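Local coordinates for beta-lactamase inhibitory protein BLIP-I (Streptomyces exfoliatus, PDB 3GMV) that probably inhibits beta-lactamases by binding to them as a proteinaceous inhibitor, at residues F3-E9 with Y70-A74. Residues are numbered along the deposited sequence.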
loop_
_atom_site.group_PDB
_atom_site.type_symbol
_atom_site.label_atom_id
_atom_site.label_comp_id
_atom_site.label_asym_id
_atom_site.label_seq_id
_atom_site.Cartn_x
_atom_site.Cartn_y
_atom_site.Cartn_z
ATOM N N PHE A 3 3.101 -13.785 8.900
ATOM C CA PHE A 3 2.661 -12.977 7.768
ATOM C C PHE A 3 3.808 -12.708 6.782
ATOM O O PHE A 3 4.980 -12.725 7.181
ATOM C CB PHE A 3 2.098 -11.663 8.291
ATOM C CG PHE A 3 1.420 -10.840 7.228
ATOM C CD1 PHE A 3 0.307 -11.333 6.561
ATOM C CD2 PHE A 3 1.887 -9.579 6.910
ATOM C CE1 PHE A 3 -0.317 -10.557 5.572
ATOM C CE2 PHE A 3 1.276 -8.832 5.934
ATOM C CZ PHE A 3 0.191 -9.320 5.277
ATOM N N SER A 4 3.482 -12.419 5.520
ATOM C CA SER A 4 4.491 -12.238 4.464
ATOM C C SER A 4 3.888 -11.531 3.270
ATOM O O SER A 4 2.667 -11.484 3.147
ATOM C CB SER A 4 4.995 -13.606 3.987
ATOM O OG SER A 4 4.033 -14.285 3.193
ATOM N N ALA A 5 4.730 -10.980 2.395
ATOM C CA ALA A 5 4.260 -10.318 1.169
ATOM C C ALA A 5 3.436 -11.301 0.339
ATOM O O ALA A 5 2.426 -10.933 -0.269
ATOM C CB ALA A 5 5.468 -9.807 0.345
ATOM N N GLU A 6 3.866 -12.566 0.322
ATOM C CA GLU A 6 3.102 -13.573 -0.399
ATOM C C GLU A 6 1.688 -13.721 0.160
ATOM O O GLU A 6 0.735 -13.814 -0.615
ATOM C CB GLU A 6 3.853 -14.925 -0.449
ATOM C CG GLU A 6 5.112 -14.869 -1.319
ATOM C CD GLU A 6 6.260 -14.005 -0.731
ATOM O OE1 GLU A 6 6.404 -13.886 0.507
ATOM O OE2 GLU A 6 7.046 -13.450 -1.539
ATOM N N LYS A 7 1.533 -13.726 1.487
ATOM C CA LYS A 7 0.190 -13.788 2.078
ATOM C C LYS A 7 -0.634 -12.547 1.713
ATOM O O LYS A 7 -1.827 -12.635 1.404
ATOM C CB LYS A 7 0.271 -13.986 3.609
ATOM C CG LYS A 7 0.832 -15.394 3.950
ATOM C CD LYS A 7 1.192 -15.620 5.382
ATOM C CE LYS A 7 1.398 -17.129 5.557
ATOM N NZ LYS A 7 0.094 -17.860 5.492
ATOM N N TYR A 8 0.005 -11.384 1.778
ATOM C CA TYR A 8 -0.620 -10.123 1.341
ATOM C C TYR A 8 -1.219 -10.250 -0.060
ATOM O O TYR A 8 -2.348 -9.838 -0.289
ATOM C CB TYR A 8 0.422 -8.988 1.365
ATOM C CG TYR A 8 -0.087 -7.570 1.068
ATOM C CD1 TYR A 8 -0.747 -6.828 2.035
ATOM C CD2 TYR A 8 0.152 -6.973 -0.172
ATOM C CE1 TYR A 8 -1.200 -5.496 1.759
ATOM C CE2 TYR A 8 -0.256 -5.659 -0.439
ATOM C CZ TYR A 8 -0.932 -4.944 0.525
ATOM O OH TYR A 8 -1.356 -3.639 0.272
ATOM N N GLU A 9 -0.458 -10.803 -0.995
ATOM C CA GLU A 9 -0.938 -10.982 -2.371
ATOM C C GLU A 9 -2.068 -12.014 -2.505
ATOM O O GLU A 9 -2.906 -11.884 -3.391
ATOM C CB GLU A 9 0.244 -11.312 -3.304
ATOM C CG GLU A 9 1.327 -10.202 -3.266
ATOM C CD GLU A 9 2.711 -10.682 -3.736
ATOM O OE1 GLU A 9 2.825 -11.819 -4.255
ATOM O OE2 GLU A 9 3.682 -9.923 -3.567
ATOM N N TYR A 70 6.451 -1.374 3.911
ATOM C CA TYR A 70 7.709 -2.141 3.947
ATOM C C TYR A 70 7.642 -3.583 3.486
ATOM O O TYR A 70 8.648 -4.285 3.558
ATOM C CB TYR A 70 8.411 -2.042 5.339
ATOM C CG TYR A 70 8.371 -0.670 5.984
ATOM C CD1 TYR A 70 8.637 0.477 5.239
ATOM C CD2 TYR A 70 8.053 -0.520 7.328
ATOM C CE1 TYR A 70 8.580 1.733 5.814
ATOM C CE2 TYR A 70 7.997 0.748 7.920
ATOM C CZ TYR A 70 8.269 1.863 7.148
ATOM O OH TYR A 70 8.204 3.118 7.711
ATOM N N LEU A 71 6.502 -4.051 2.978
ATOM C CA LEU A 71 6.452 -5.418 2.475
ATOM C C LEU A 71 7.275 -5.584 1.211
ATOM O O LEU A 71 7.692 -6.687 0.893
ATOM C CB LEU A 71 5.011 -5.871 2.170
ATOM C CG LEU A 71 4.108 -6.018 3.391
ATOM C CD1 LEU A 71 2.698 -6.436 2.984
ATOM C CD2 LEU A 71 4.721 -7.055 4.384
ATOM N N TYR A 72 7.452 -4.495 0.463
ATOM C CA TYR A 72 8.205 -4.517 -0.776
ATOM C C TYR A 72 9.286 -3.440 -0.754
ATOM O O TYR A 72 9.124 -2.414 -0.124
ATOM C CB TYR A 72 7.274 -4.214 -1.950
ATOM C CG TYR A 72 6.151 -5.197 -2.062
ATOM C CD1 TYR A 72 6.338 -6.405 -2.707
ATOM C CD2 TYR A 72 4.892 -4.905 -1.537
ATOM C CE1 TYR A 72 5.296 -7.313 -2.817
ATOM C CE2 TYR A 72 3.850 -5.810 -1.631
ATOM C CZ TYR A 72 4.059 -7.004 -2.268
ATOM O OH TYR A 72 3.036 -7.919 -2.365
ATOM N N LYS A 73 10.405 -3.701 -1.423
ATOM C CA LYS A 73 11.449 -2.686 -1.551
ATOM C C LYS A 73 11.554 -2.374 -3.041
ATOM O O LYS A 73 11.456 -3.261 -3.881
ATOM C CB LYS A 73 12.793 -3.240 -1.016
ATOM C CG LYS A 73 12.817 -3.438 0.508
ATOM C CD LYS A 73 14.076 -4.210 0.939
ATOM C CE LYS A 73 13.946 -4.707 2.375
ATOM N NZ LYS A 73 13.553 -3.580 3.267
ATOM N N ALA A 74 11.764 -1.118 -3.378
ATOM C CA ALA A 74 11.910 -0.740 -4.778
ATOM C C ALA A 74 13.032 -1.489 -5.452
ATOM O O ALA A 74 14.069 -1.723 -4.847
ATOM C CB ALA A 74 12.166 0.771 -4.892
#
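Phe3, just ahead of the first helix, brings ring atom CE2 to 4.1 Å from Leu71 CD1, an apolar contact. Ser4 turns away from 70-74 and serves as N-cap: Ser4 OG accepts from Lys7 N at 3.1 Å with an N-H...O angle of 161°, capping the first turn of the helix. The CA-to-CB bond of Ala5 is directed toward 70-74; Ala5 CA lies 5.5 Å from Leu71 CA, the nearest backbone approach, and Ala5 CB sits 4.4 Å from Leu71 CB and 4.0 Å from Tyr72 CE1. In the BLIP fold, a helix-and-sheet sandwich, this joins the N-terminal helix to the loop leaving strand 63-69. One turn on, Tyr8 makes a CH-pi contact: Leu71 CD1 stands 3.9 Å from the Tyr8 ring centroid, 27° off the normal. The same ring has a cation-pi partner in Lys66, on strand 63-69. Finally Glu9, a solvent-exposed residue, accepts a very short hydrogen bond, Tyr72 OH to Glu9 OE2 at 2.4 Å, with the carboxylate oxygen near the plane of the tyrosine ring.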